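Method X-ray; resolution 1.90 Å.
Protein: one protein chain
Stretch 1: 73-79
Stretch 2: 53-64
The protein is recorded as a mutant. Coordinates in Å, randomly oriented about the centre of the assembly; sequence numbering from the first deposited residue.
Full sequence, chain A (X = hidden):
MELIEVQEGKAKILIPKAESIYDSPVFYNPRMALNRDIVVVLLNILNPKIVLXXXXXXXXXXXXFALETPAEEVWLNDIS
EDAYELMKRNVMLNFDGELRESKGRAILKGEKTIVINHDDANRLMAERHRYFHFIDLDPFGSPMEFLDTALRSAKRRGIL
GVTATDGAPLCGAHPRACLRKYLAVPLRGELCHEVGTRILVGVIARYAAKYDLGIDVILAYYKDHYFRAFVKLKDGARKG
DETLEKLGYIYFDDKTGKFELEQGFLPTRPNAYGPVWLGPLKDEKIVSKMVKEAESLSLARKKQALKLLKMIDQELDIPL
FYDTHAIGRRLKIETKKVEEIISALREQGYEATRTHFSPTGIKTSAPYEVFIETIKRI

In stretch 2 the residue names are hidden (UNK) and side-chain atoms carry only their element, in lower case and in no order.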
# COMPACT_ATOMS: atom_id res chain seq x y z
N GLU A 73 18.48 -4.22 -11.94
CA GLU A 73 18.70 -5.54 -11.38
C GLU A 73 17.42 -5.93 -10.67
O GLU A 73 16.98 -5.25 -9.73
CB GLU A 73 19.86 -5.51 -10.38
CG GLU A 73 20.32 -6.88 -9.91
CD GLU A 73 21.52 -6.82 -8.98
OE1 GLU A 73 22.60 -6.35 -9.41
OE2 GLU A 73 21.37 -7.23 -7.81
N VAL A 74 16.80 -7.02 -11.12
CA VAL A 74 15.54 -7.47 -10.55
C VAL A 74 15.65 -8.87 -9.96
O VAL A 74 16.05 -9.81 -10.65
CB VAL A 74 14.42 -7.48 -11.62
CG1 VAL A 74 13.08 -7.84 -10.97
CG2 VAL A 74 14.34 -6.12 -12.31
N TRP A 75 15.31 -8.99 -8.68
CA TRP A 75 15.34 -10.27 -8.00
C TRP A 75 13.92 -10.82 -7.84
O TRP A 75 13.00 -10.09 -7.45
CB TRP A 75 15.99 -10.14 -6.62
CG TRP A 75 17.46 -9.85 -6.66
CD1 TRP A 75 18.08 -8.80 -7.27
CD2 TRP A 75 18.50 -10.62 -6.04
NE1 TRP A 75 19.43 -8.86 -7.06
CE2 TRP A 75 19.72 -9.97 -6.31
CE3 TRP A 75 18.52 -11.80 -5.28
CZ2 TRP A 75 20.95 -10.45 -5.85
CZ3 TRP A 75 19.74 -12.28 -4.81
CH2 TRP A 75 20.94 -11.60 -5.10
N LEU A 76 13.76 -12.09 -8.15
CA LEU A 76 12.48 -12.77 -8.02
C LEU A 76 12.72 -13.91 -7.04
O LEU A 76 13.67 -14.67 -7.19
CB LEU A 76 12.03 -13.35 -9.37
CG LEU A 76 11.72 -12.39 -10.52
CD1 LEU A 76 13.01 -11.90 -11.14
CD2 LEU A 76 10.89 -13.12 -11.56
N ASN A 77 11.86 -14.02 -6.04
CA ASN A 77 12.04 -15.07 -5.05
C ASN A 77 10.75 -15.79 -4.65
O ASN A 77 9.69 -15.19 -4.62
CB ASN A 77 12.67 -14.49 -3.78
CG ASN A 77 12.83 -15.53 -2.68
OD1 ASN A 77 13.76 -16.34 -2.70
ND2 ASN A 77 11.92 -15.51 -1.71
N ASP A 78 10.88 -17.08 -4.35
CA ASP A 78 9.75 -17.88 -3.88
C ASP A 78 10.29 -19.14 -3.21
O ASP A 78 11.25 -19.74 -3.68
CB ASP A 78 8.81 -18.26 -5.02
CG ASP A 78 7.40 -18.58 -4.51
OD1 ASP A 78 6.50 -17.73 -4.67
OD2 ASP A 78 7.21 -19.68 -3.94
N ILE A 79 9.66 -19.53 -2.11
CA ILE A 79 10.10 -20.70 -1.37
C ILE A 79 9.66 -22.01 -2.04
O ILE A 79 10.23 -23.07 -1.78
CB ILE A 79 9.56 -20.66 0.08
CG1 ILE A 79 10.21 -21.75 0.92
CG2 ILE A 79 8.05 -20.82 0.07
CD1 ILE A 79 9.81 -21.72 2.38
N UNK A 53 11.23 -8.67 -5.83
CA UNK A 53 9.85 -9.16 -5.87
C UNK A 53 10.00 -10.33 -4.88
O UNK A 53 10.36 -11.44 -5.26
o UNK A 53 7.84 -10.91 -8.43
c UNK A 53 9.51 -9.66 -7.28
c UNK A 53 8.15 -10.34 -7.36
o UNK A 53 7.40 -10.30 -6.37
N UNK A 54 9.75 -10.04 -3.60
CA UNK A 54 9.92 -10.99 -2.49
C UNK A 54 9.19 -12.32 -2.50
O UNK A 54 9.76 -13.34 -2.11
c UNK A 54 9.65 -10.27 -1.16
N UNK A 55 7.93 -12.31 -2.93
CA UNK A 55 7.10 -13.52 -2.99
C UNK A 55 6.51 -13.49 -4.40
O UNK A 55 5.38 -13.04 -4.60
c UNK A 55 6.57 -14.71 0.16
c UNK A 55 5.86 -12.31 0.32
c UNK A 55 6.02 -13.44 -1.92
c UNK A 55 6.61 -13.34 -0.50
N UNK A 56 7.29 -13.97 -5.36
CA UNK A 56 6.95 -13.94 -6.78
C UNK A 56 5.92 -14.87 -7.39
O UNK A 56 5.28 -14.51 -8.38
c UNK A 56 8.23 -14.07 -7.60
o UNK A 56 9.21 -13.16 -7.15
N UNK A 57 5.76 -16.08 -6.85
CA UNK A 57 4.81 -17.04 -7.41
C UNK A 57 5.16 -17.33 -8.87
O UNK A 57 6.12 -18.05 -9.15
c UNK A 57 3.38 -16.49 -7.30
N UNK A 58 4.39 -16.78 -9.81
CA UNK A 58 4.65 -17.01 -11.23
C UNK A 58 5.81 -16.14 -11.73
O UNK A 58 6.39 -16.41 -12.78
c UNK A 58 2.20 -17.45 -11.62
o UNK A 58 3.16 -15.28 -12.05
c UNK A 58 3.43 -16.68 -12.11
N UNK A 59 6.12 -15.08 -10.98
CA UNK A 59 7.19 -14.17 -11.35
C UNK A 59 6.69 -12.95 -12.10
O UNK A 59 7.48 -12.09 -12.50
N UNK A 60 5.38 -12.85 -12.28
CA UNK A 60 4.78 -11.74 -13.02
C UNK A 60 5.21 -10.34 -12.56
O UNK A 60 5.49 -9.48 -13.39
c UNK A 60 2.64 -10.65 -13.81
c UNK A 60 2.70 -11.79 -11.58
c UNK A 60 3.23 -11.82 -13.01
c UNK A 60 3.03 -10.65 -15.28
N UNK A 61 5.26 -10.12 -11.25
CA UNK A 61 5.63 -8.80 -10.75
C UNK A 61 7.04 -8.41 -11.16
O UNK A 61 7.25 -7.35 -11.76
c UNK A 61 2.96 -7.14 -6.60
c UNK A 61 5.49 -8.75 -9.22
n UNK A 61 4.04 -7.90 -6.76
n UNK A 61 1.80 -7.72 -6.29
c UNK A 61 5.59 -7.35 -8.62
c UNK A 61 5.36 -7.38 -7.11
n UNK A 61 3.02 -5.82 -6.71
N UNK A 62 8.01 -9.26 -10.84
CA UNK A 62 9.40 -8.98 -11.20
C UNK A 62 9.61 -8.88 -12.70
O UNK A 62 10.39 -8.05 -13.17
N UNK A 63 8.94 -9.73 -13.47
CA UNK A 63 9.07 -9.68 -14.92
C UNK A 63 8.58 -8.34 -15.45
O UNK A 63 9.21 -7.74 -16.32
c UNK A 63 8.29 -10.84 -15.59
c UNK A 63 8.18 -10.61 -17.09
c UNK A 63 8.19 -13.40 -15.60
c UNK A 63 9.02 -12.16 -15.31
N UNK A 64 7.46 -7.85 -14.92
CA UNK A 64 6.95 -6.56 -15.37
C UNK A 64 7.89 -5.43 -14.92
O UNK A 64 8.07 -4.45 -15.63
n UNK A 64 2.88 -5.46 -15.84
c UNK A 64 3.10 -6.79 -15.27
c UNK A 64 5.53 -6.33 -14.86
n UNK A 64 0.90 -5.12 -14.71
c UNK A 64 1.84 -4.69 -15.55
n UNK A 64 1.73 -3.48 -16.10
c UNK A 64 4.51 -7.27 -15.51

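Position 53 carries two side-chain carbons, the second bearing two oxygens: a short carboxylate, so this is Asp 53. Its backbone pairs in parallel with Leu 76 (CA to CA 5.0 Å): Asp 53 N donates to Trp 75 O at 2.8 Å and 169°, and Asn 77 N donates to Asp 53 O at 3.1 Å.

Position 54 has a single carbon, hence Ala 54. That carbon points away from stretch 1, and the contact runs through the backbone: Asn 77 ND2 donates to Ala 54 O at 3.1 Å and 170°.

Position 55 has four carbons forked at the second, which defines Leu 55. Its CA-to-CB bond points away, while its CA lies 3.5 Å from Asn 77 O in a CA-H...O contact.

Position 56 has one carbon followed by one oxygen, the hydroxymethyl of Ser 56. CB points toward the strand, chi1 is m, and Asn 77 N donates to Ser 56 OG at 3.0 Å. Ser 56 N donates in turn to Asn 77 O at 2.8 Å and 177°, nearly linear.

Position 57 again has one carbon, so Ala 57. The carbon points away; the backbone Ala 57 N donates to Asp 78 OD1 at 2.8 Å.

Position 58 has one carbon carrying an oxygen and a carbon, giving Thr 58, which makes no contact with stretch 1.

Position 59 has no side-chain atoms: Gly 59. At phi/psi 95/2 a CB would jam against the preceding carbonyl oxygen. This residue closes a type II' turn begun at Ser 56 and sits at the N-cap.

Position 60 has four carbons forked at the first, one arm two carbons long: Ile 60, its CA-to-CB bond directed away and its side chain making no contact with stretch 1. Position 61 has three carbons, a nitrogen, then a carbon with two nitrogens, the guanidinium of Arg 61, also without contact.

Position 62 lacks a side chain and is Gly 62. An ideal CB would stand 2.7 Å from Leu 76 CG, a clash. Gly 62 N donates to Asp 53 OD2 at 2.9 Å.

Position 63 repeats the pattern of Ile 60, so Ile 63; its CG1 lies 4.3 Å from Leu 76 CD2. Position 64 repeats that of Arg 61: Arg 64, out of reach.

Backbone pairing at Asp 53 gives way to a loop whose amides, at Ser 56 and Ala 57, are bound by Asn 77 O and Asp 78 OD1. The helix then returns at 174° to the strand, its bare Gly 62 leaving room for Leu 76.

Stretch 2 53-64: DALSATGIRGIR
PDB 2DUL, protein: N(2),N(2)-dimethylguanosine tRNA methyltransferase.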